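Local coordinates for protein TetR-family transcriptional regulator (Streptomyces coelicolor A3, PDB 2QIB) that probably binds regulatory DNA through an N-terminal helix-turn-helix and acts as a dimeric transcription factor of the TetR family, at residues Arg94-Val99 / Glu177-Leu182; Arg67-Leu72 / Asp126-Ala131. All coordinates share one frame; numbering follows the deposited sequence.

Contact 1 of 2, residues Arg94-Val99 / Glu177-Leu182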
loop_
_atom_site.group_PDB
_atom_site.type_symbol
_atom_site.label_atom_id
_atom_site.label_comp_id
_atom_site.label_asym_id
_atom_site.label_seq_id
_atom_site.Cartn_x
_atom_site.Cartn_y
_atom_site.Cartn_z
ATOM N N ARG A 94 -4.953 15.409 -10.371
ATOM C CA ARG A 94 -6.371 15.018 -10.295
ATOM C C ARG A 94 -6.625 14.002 -9.160
ATOM O O ARG A 94 -7.658 14.067 -8.467
ATOM C CB ARG A 94 -6.827 14.462 -11.636
ATOM C CG ARG A 94 -6.832 15.563 -12.760
ATOM C CD ARG A 94 -7.701 15.138 -13.950
ATOM N NE ARG A 94 -7.137 13.998 -14.668
ATOM C CZ ARG A 94 -6.207 14.064 -15.628
ATOM N NH1 ARG A 94 -5.635 15.229 -15.997
ATOM N NH2 ARG A 94 -5.821 12.946 -16.207
ATOM N N TYR A 95 -5.661 13.100 -8.964
ATOM C CA TYR A 95 -5.728 12.118 -7.901
ATOM C C TYR A 95 -5.752 12.796 -6.533
ATOM O O TYR A 95 -6.657 12.547 -5.733
ATOM C CB TYR A 95 -4.570 11.123 -8.041
ATOM C CG TYR A 95 -4.399 10.176 -6.857
ATOM C CD1 TYR A 95 -5.457 9.364 -6.412
ATOM C CD2 TYR A 95 -3.162 10.070 -6.202
ATOM C CE1 TYR A 95 -5.264 8.440 -5.343
ATOM C CE2 TYR A 95 -2.960 9.158 -5.144
ATOM C CZ TYR A 95 -4.016 8.361 -4.709
ATOM O OH TYR A 95 -3.862 7.459 -3.686
ATOM N N PHE A 96 -4.834 13.737 -6.287
ATOM C CA PHE A 96 -4.863 14.466 -5.023
ATOM C C PHE A 96 -6.085 15.374 -4.861
ATOM O O PHE A 96 -6.587 15.547 -3.740
ATOM C CB PHE A 96 -3.545 15.217 -4.796
ATOM C CG PHE A 96 -2.464 14.314 -4.180
ATOM C CD1 PHE A 96 -1.769 13.402 -4.968
ATOM C CD2 PHE A 96 -2.191 14.379 -2.833
ATOM C CE1 PHE A 96 -0.798 12.563 -4.411
ATOM C CE2 PHE A 96 -1.211 13.532 -2.235
ATOM C CZ PHE A 96 -0.511 12.640 -3.036
ATOM N N ASP A 97 -6.572 15.926 -5.972
ATOM C CA ASP A 97 -7.831 16.723 -5.929
ATOM C C ASP A 97 -8.925 15.795 -5.392
ATOM O O ASP A 97 -9.684 16.152 -4.475
ATOM C CB ASP A 97 -8.227 17.148 -7.352
ATOM C CG ASP A 97 -7.432 18.344 -7.871
ATOM O OD1 ASP A 97 -6.671 18.983 -7.103
ATOM O OD2 ASP A 97 -7.576 18.632 -9.089
ATOM N N PHE A 98 -8.994 14.602 -5.967
ATOM C CA PHE A 98 -10.010 13.622 -5.553
ATOM C C PHE A 98 -9.897 13.277 -4.080
ATOM O O PHE A 98 -10.881 13.269 -3.338
ATOM C CB PHE A 98 -9.885 12.346 -6.395
ATOM C CG PHE A 98 -10.935 11.310 -6.052
ATOM C CD1 PHE A 98 -12.169 11.306 -6.717
ATOM C CD2 PHE A 98 -10.690 10.366 -5.063
ATOM C CE1 PHE A 98 -13.146 10.362 -6.379
ATOM C CE2 PHE A 98 -11.656 9.410 -4.722
ATOM C CZ PHE A 98 -12.872 9.402 -5.376
ATOM N N VAL A 99 -8.679 12.936 -3.653
ATOM C CA VAL A 99 -8.398 12.530 -2.252
ATOM C C VAL A 99 -8.772 13.661 -1.280
ATOM O O VAL A 99 -9.425 13.430 -0.253
ATOM C CB VAL A 99 -6.917 12.098 -2.076
ATOM C CG1 VAL A 99 -6.603 11.850 -0.612
ATOM C CG2 VAL A 99 -6.654 10.813 -2.906
ATOM N N GLU A 177 4.478 18.759 -3.554
ATOM C CA GLU A 177 5.700 17.984 -3.295
ATOM C C GLU A 177 5.439 16.481 -3.443
ATOM O O GLU A 177 6.239 15.750 -4.046
ATOM C CB GLU A 177 6.260 18.300 -1.916
ATOM C CG GLU A 177 7.493 17.499 -1.590
ATOM C CD GLU A 177 8.148 17.944 -0.299
ATOM O OE1 GLU A 177 7.969 19.130 0.093
ATOM O OE2 GLU A 177 8.856 17.120 0.321
ATOM N N LEU A 178 4.306 16.029 -2.914
ATOM C CA LEU A 178 3.988 14.574 -2.940
ATOM C C LEU A 178 3.651 14.062 -4.353
ATOM O O LEU A 178 3.950 12.906 -4.705
ATOM C CB LEU A 178 2.908 14.251 -1.929
ATOM C CG LEU A 178 3.421 14.435 -0.475
ATOM C CD1 LEU A 178 2.285 14.041 0.506
ATOM C CD2 LEU A 178 4.742 13.709 -0.075
ATOM N N GLU A 179 2.979 14.914 -5.125
ATOM C CA GLU A 179 2.641 14.585 -6.506
ATOM C C GLU A 179 3.946 14.369 -7.275
ATOM O O GLU A 179 4.099 13.311 -7.914
ATOM C CB GLU A 179 1.810 15.710 -7.147
ATOM C CG GLU A 179 0.386 15.787 -6.555
ATOM C CD GLU A 179 -0.292 17.075 -6.927
ATOM O OE1 GLU A 179 0.183 17.768 -7.836
ATOM O OE2 GLU A 179 -1.282 17.403 -6.287
ATOM N N THR A 180 4.892 15.327 -7.181
ATOM C CA THR A 180 6.203 15.187 -7.851
ATOM C C THR A 180 6.965 13.992 -7.305
ATOM O O THR A 180 7.587 13.217 -8.060
ATOM C CB THR A 180 7.013 16.493 -7.709
ATOM O OG1 THR A 180 6.378 17.459 -8.573
ATOM C CG2 THR A 180 8.442 16.289 -8.167
ATOM N N GLN A 181 6.918 13.842 -5.988
ATOM C CA GLN A 181 7.561 12.684 -5.347
ATOM C C GLN A 181 7.072 11.355 -5.896
ATOM O O GLN A 181 7.901 10.479 -6.187
ATOM C CB GLN A 181 7.318 12.744 -3.852
ATOM C CG GLN A 181 8.046 11.592 -3.056
ATOM C CD GLN A 181 8.248 11.962 -1.624
ATOM O OE1 GLN A 181 9.082 12.819 -1.327
ATOM N NE2 GLN A 181 7.551 11.274 -0.709
ATOM N N LEU A 182 5.763 11.201 -6.072
ATOM C CA LEU A 182 5.222 9.933 -6.591
ATOM C C LEU A 182 5.676 9.663 -8.049
ATOM O O LEU A 182 5.934 8.492 -8.416
ATOM C CB LEU A 182 3.696 9.914 -6.507
ATOM C CG LEU A 182 3.262 9.577 -5.073
ATOM C CD1 LEU A 182 1.787 9.882 -4.907
ATOM C CD2 LEU A 182 3.572 8.094 -4.634
#

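Contact 2 of 2, residues Arg67-Leu72 / Asp126-Ala131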
loop_
_atom_site.group_PDB
_atom_site.type_symbol
_atom_site.label_atom_id
_atom_site.label_comp_id
_atom_site.label_asym_id
_atom_site.label_seq_id
_atom_site.Cartn_x
_atom_site.Cartn_y
_atom_site.Cartn_z
ATOM N N ARG A 67 -20.286 5.628 -7.534
ATOM C CA ARG A 67 -20.136 6.911 -8.200
ATOM C C ARG A 67 -18.713 7.486 -8.044
ATOM O O ARG A 67 -18.098 7.953 -9.013
ATOM C CB ARG A 67 -21.147 7.919 -7.653
ATOM C CG ARG A 67 -21.132 9.180 -8.518
ATOM C CD ARG A 67 -22.024 10.286 -8.037
ATOM N NE ARG A 67 -23.428 9.985 -8.321
ATOM C CZ ARG A 67 -24.417 10.821 -8.059
ATOM N NH1 ARG A 67 -24.145 11.996 -7.501
ATOM N NH2 ARG A 67 -25.680 10.482 -8.338
ATOM N N ALA A 68 -18.222 7.449 -6.804
ATOM C CA ALA A 68 -16.877 7.966 -6.476
ATOM C C ALA A 68 -15.782 7.192 -7.217
ATOM O O ALA A 68 -14.827 7.784 -7.759
ATOM C CB ALA A 68 -16.650 7.855 -5.006
ATOM N N SER A 69 -15.937 5.875 -7.237
ATOM C CA SER A 69 -14.992 4.976 -7.913
ATOM C C SER A 69 -14.950 5.245 -9.419
ATOM O O SER A 69 -13.865 5.292 -10.026
ATOM C CB SER A 69 -15.366 3.513 -7.600
ATOM O OG SER A 69 -15.138 3.254 -6.217
ATOM N N ASP A 70 -16.123 5.419 -10.042
ATOM C CA ASP A 70 -16.193 5.796 -11.451
ATOM C C ASP A 70 -15.514 7.121 -11.741
ATOM O O ASP A 70 -14.821 7.266 -12.765
ATOM C CB ASP A 70 -17.653 5.851 -11.937
ATOM C CG ASP A 70 -18.273 4.468 -12.035
ATOM O OD1 ASP A 70 -17.511 3.490 -12.050
ATOM O OD2 ASP A 70 -19.517 4.349 -12.069
ATOM N N ASP A 71 -15.728 8.079 -10.845
ATOM C CA ASP A 71 -15.111 9.399 -10.957
ATOM C C ASP A 71 -13.571 9.249 -10.960
ATOM O O ASP A 71 -12.886 9.701 -11.921
ATOM C CB ASP A 71 -15.629 10.271 -9.804
ATOM C CG ASP A 71 -14.948 11.646 -9.705
ATOM O OD1 ASP A 71 -14.178 12.070 -10.595
ATOM O OD2 ASP A 71 -15.195 12.323 -8.679
ATOM N N LEU A 72 -13.020 8.620 -9.921
ATOM C CA LEU A 72 -11.537 8.490 -9.834
ATOM C C LEU A 72 -10.989 7.721 -11.028
ATOM O O LEU A 72 -9.990 8.118 -11.624
ATOM C CB LEU A 72 -11.102 7.821 -8.538
ATOM C CG LEU A 72 -9.579 7.718 -8.328
ATOM C CD1 LEU A 72 -8.895 9.098 -8.556
ATOM C CD2 LEU A 72 -9.273 7.157 -6.940
ATOM N N ASP A 126 -10.867 -2.468 -5.614
ATOM C CA ASP A 126 -9.988 -3.206 -6.532
ATOM C C ASP A 126 -10.142 -2.805 -7.988
ATOM O O ASP A 126 -9.156 -2.820 -8.737
ATOM C CB ASP A 126 -10.217 -4.700 -6.394
ATOM C CG ASP A 126 -9.567 -5.247 -5.178
ATOM O OD1 ASP A 126 -8.574 -4.652 -4.717
ATOM O OD2 ASP A 126 -10.039 -6.277 -4.681
ATOM N N SER A 127 -11.369 -2.477 -8.400
ATOM C CA SER A 127 -11.628 -2.082 -9.781
ATOM C C SER A 127 -10.921 -0.752 -10.111
ATOM O O SER A 127 -10.451 -0.550 -11.230
ATOM C CB SER A 127 -13.134 -2.007 -10.074
ATOM O OG SER A 127 -13.704 -0.831 -9.534
ATOM N N VAL A 128 -10.843 0.143 -9.123
ATOM C CA VAL A 128 -10.080 1.405 -9.273
ATOM C C VAL A 128 -8.562 1.108 -9.405
ATOM O O VAL A 128 -7.893 1.649 -10.299
ATOM C CB VAL A 128 -10.359 2.411 -8.122
ATOM C CG1 VAL A 128 -9.575 3.715 -8.337
ATOM C CG2 VAL A 128 -11.860 2.706 -7.997
ATOM N N ARG A 129 -8.040 0.230 -8.544
ATOM C CA ARG A 129 -6.635 -0.166 -8.627
ATOM C C ARG A 129 -6.329 -0.769 -9.993
ATOM O O ARG A 129 -5.313 -0.430 -10.622
ATOM C CB ARG A 129 -6.303 -1.175 -7.538
ATOM C CG ARG A 129 -6.379 -0.582 -6.153
ATOM C CD ARG A 129 -6.191 -1.699 -5.125
ATOM N NE ARG A 129 -6.118 -1.142 -3.784
ATOM C CZ ARG A 129 -6.678 -1.690 -2.728
ATOM N NH1 ARG A 129 -7.412 -2.810 -2.864
ATOM N NH2 ARG A 129 -6.561 -1.092 -1.548
ATOM N N GLN A 130 -7.216 -1.648 -10.461
ATOM C CA GLN A 130 -7.039 -2.217 -11.788
ATOM C C GLN A 130 -7.144 -1.163 -12.924
ATOM O O GLN A 130 -6.389 -1.220 -13.879
ATOM C CB GLN A 130 -8.041 -3.374 -11.985
ATOM C CG GLN A 130 -7.993 -3.968 -13.374
ATOM C CD GLN A 130 -6.745 -4.803 -13.620
ATOM O OE1 GLN A 130 -5.989 -5.116 -12.696
ATOM N NE2 GLN A 130 -6.549 -5.208 -14.871
ATOM N N ALA A 131 -8.055 -0.197 -12.814
ATOM C CA ALA A 131 -8.159 0.901 -13.790
ATOM C C ALA A 131 -6.845 1.686 -13.877
ATOM O O ALA A 131 -6.365 1.993 -14.994
ATOM C CB ALA A 131 -9.297 1.841 -13.418
#

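Contact 1 of 2, residues Arg94-Val99 / Glu177-Leu182
Phe-96 of helix 84-101 reaches across to helix 175-194 and meets three of its side chains. The axes of the two short segments, 94-99 and 177-182, come within 10.8 Å at 132°, nearer antiparallel than parallel. Side chains from both helices fill the space between, with the Phe-96 ring in the middle. At its base, Phe-96 CB lies 3.5 Å from Glu-179 OE2. CG touches the same oxygen and also Glu-179 CG. Further out, Phe-96 CD1 packs 3.6 Å from Glu-179 CG. Phe-96 CE1 meets Leu-182 CD1 at 3.8 Å, and this methyl sits at the ring edge, in its plane. At the tip, Phe-96 CZ lies 3.9 Å from Leu-178 CB and also nears the Leu-182 methyl. CE2 approaches the same Leu-178 CB. The leucine stands across the ring's long direction.

Glu-179 and Phe-96 run head to tail beside one another. CG of Glu-179 stands beside its own backbone N (chi1 -70°), and the chain is extended beyond CG. This sets CG against the CD1 side of the ring and brings OE2 to the root of Phe-96. The carboxylate and ring planes are 52° apart. OE2 forms a salt bridge with Arg-175, which also pairs with Asp-97 OD1. Trp-167 of helix 147-168 meets the Phe-96 ring edge-to-face, and Leu-178 also packs on Leu-151 of the second subunit.

No hydrogen bond joins the two segments. Their contact is mainly apolar and buried, with Glu-179 giving its CG methylene to the ring. The shared arginine probably offsets the two nearby negative charges and makes the buried carboxylate easier to accommodate.

Contact 2 of 2, residues Arg67-Leu72 / Asp126-Ala131
Val-128 of helix 119-140 places one methyl on Ser-69 and the other on Leu-72, both from helix 57-75. The backbones are close here, with Ser-69 CA and Val-128 CA 6.2 Å apart. Val-128 CG2 packs against Ser-69 CB at 3.6 Å and lies 3.8 Å from Ser-69 OG. That hydroxyl is hydrogen-bonded to the carbonyl oxygen of Leu-65, one turn earlier in its own helix. With OG turned to that carbonyl, it is mainly the CB side of Ser-69 that the valine methyl packs on.

The other branch, Val-128 CG1, is 3.7 Å from Leu-72 CD2 and also touches Leu-72 CG. With chi1 at -179°, CG1 points away from the valine's backbone N and to Leu-72, while CG2 stands beside that N and faces Ser-69. Leu-72 lies roughly perpendicular to the valine. It also packs on Tyr-95 and Phe-98 of helix 84-101, while Val-128 touches Phe-76.

A hexaethylene glycol, probably from the crystallisation liquor, lies about 4 Å from the Val-128 side chain. The arrangement is plain helix-helix packing in the all-helical TetR fold. It joins the long helix that follows the helix-turn-helix to the C-terminal domain, which in TetR-family relatives usually binds the ligand.

Along the chain the segments come in the order 67-72, 94-99, 126-131 and 177-182. Contact 2 closes the loop from helix 57-75 to helix 119-140. Contact 1 opens within that loop and closes beyond it, at helix 175-194, so the two contacts cross. Their centres are 16 Å apart, yet their first segments touch. Helices 57-75 and 84-101 are consecutive, and Phe-98 CE1 packs 3.4 Å from Ala-68 O. This pair of helices connects both contacts. Contact 2 ties it to helix 119-140, and contact 1 ties it to helix 175-194, which also packs against the second subunit.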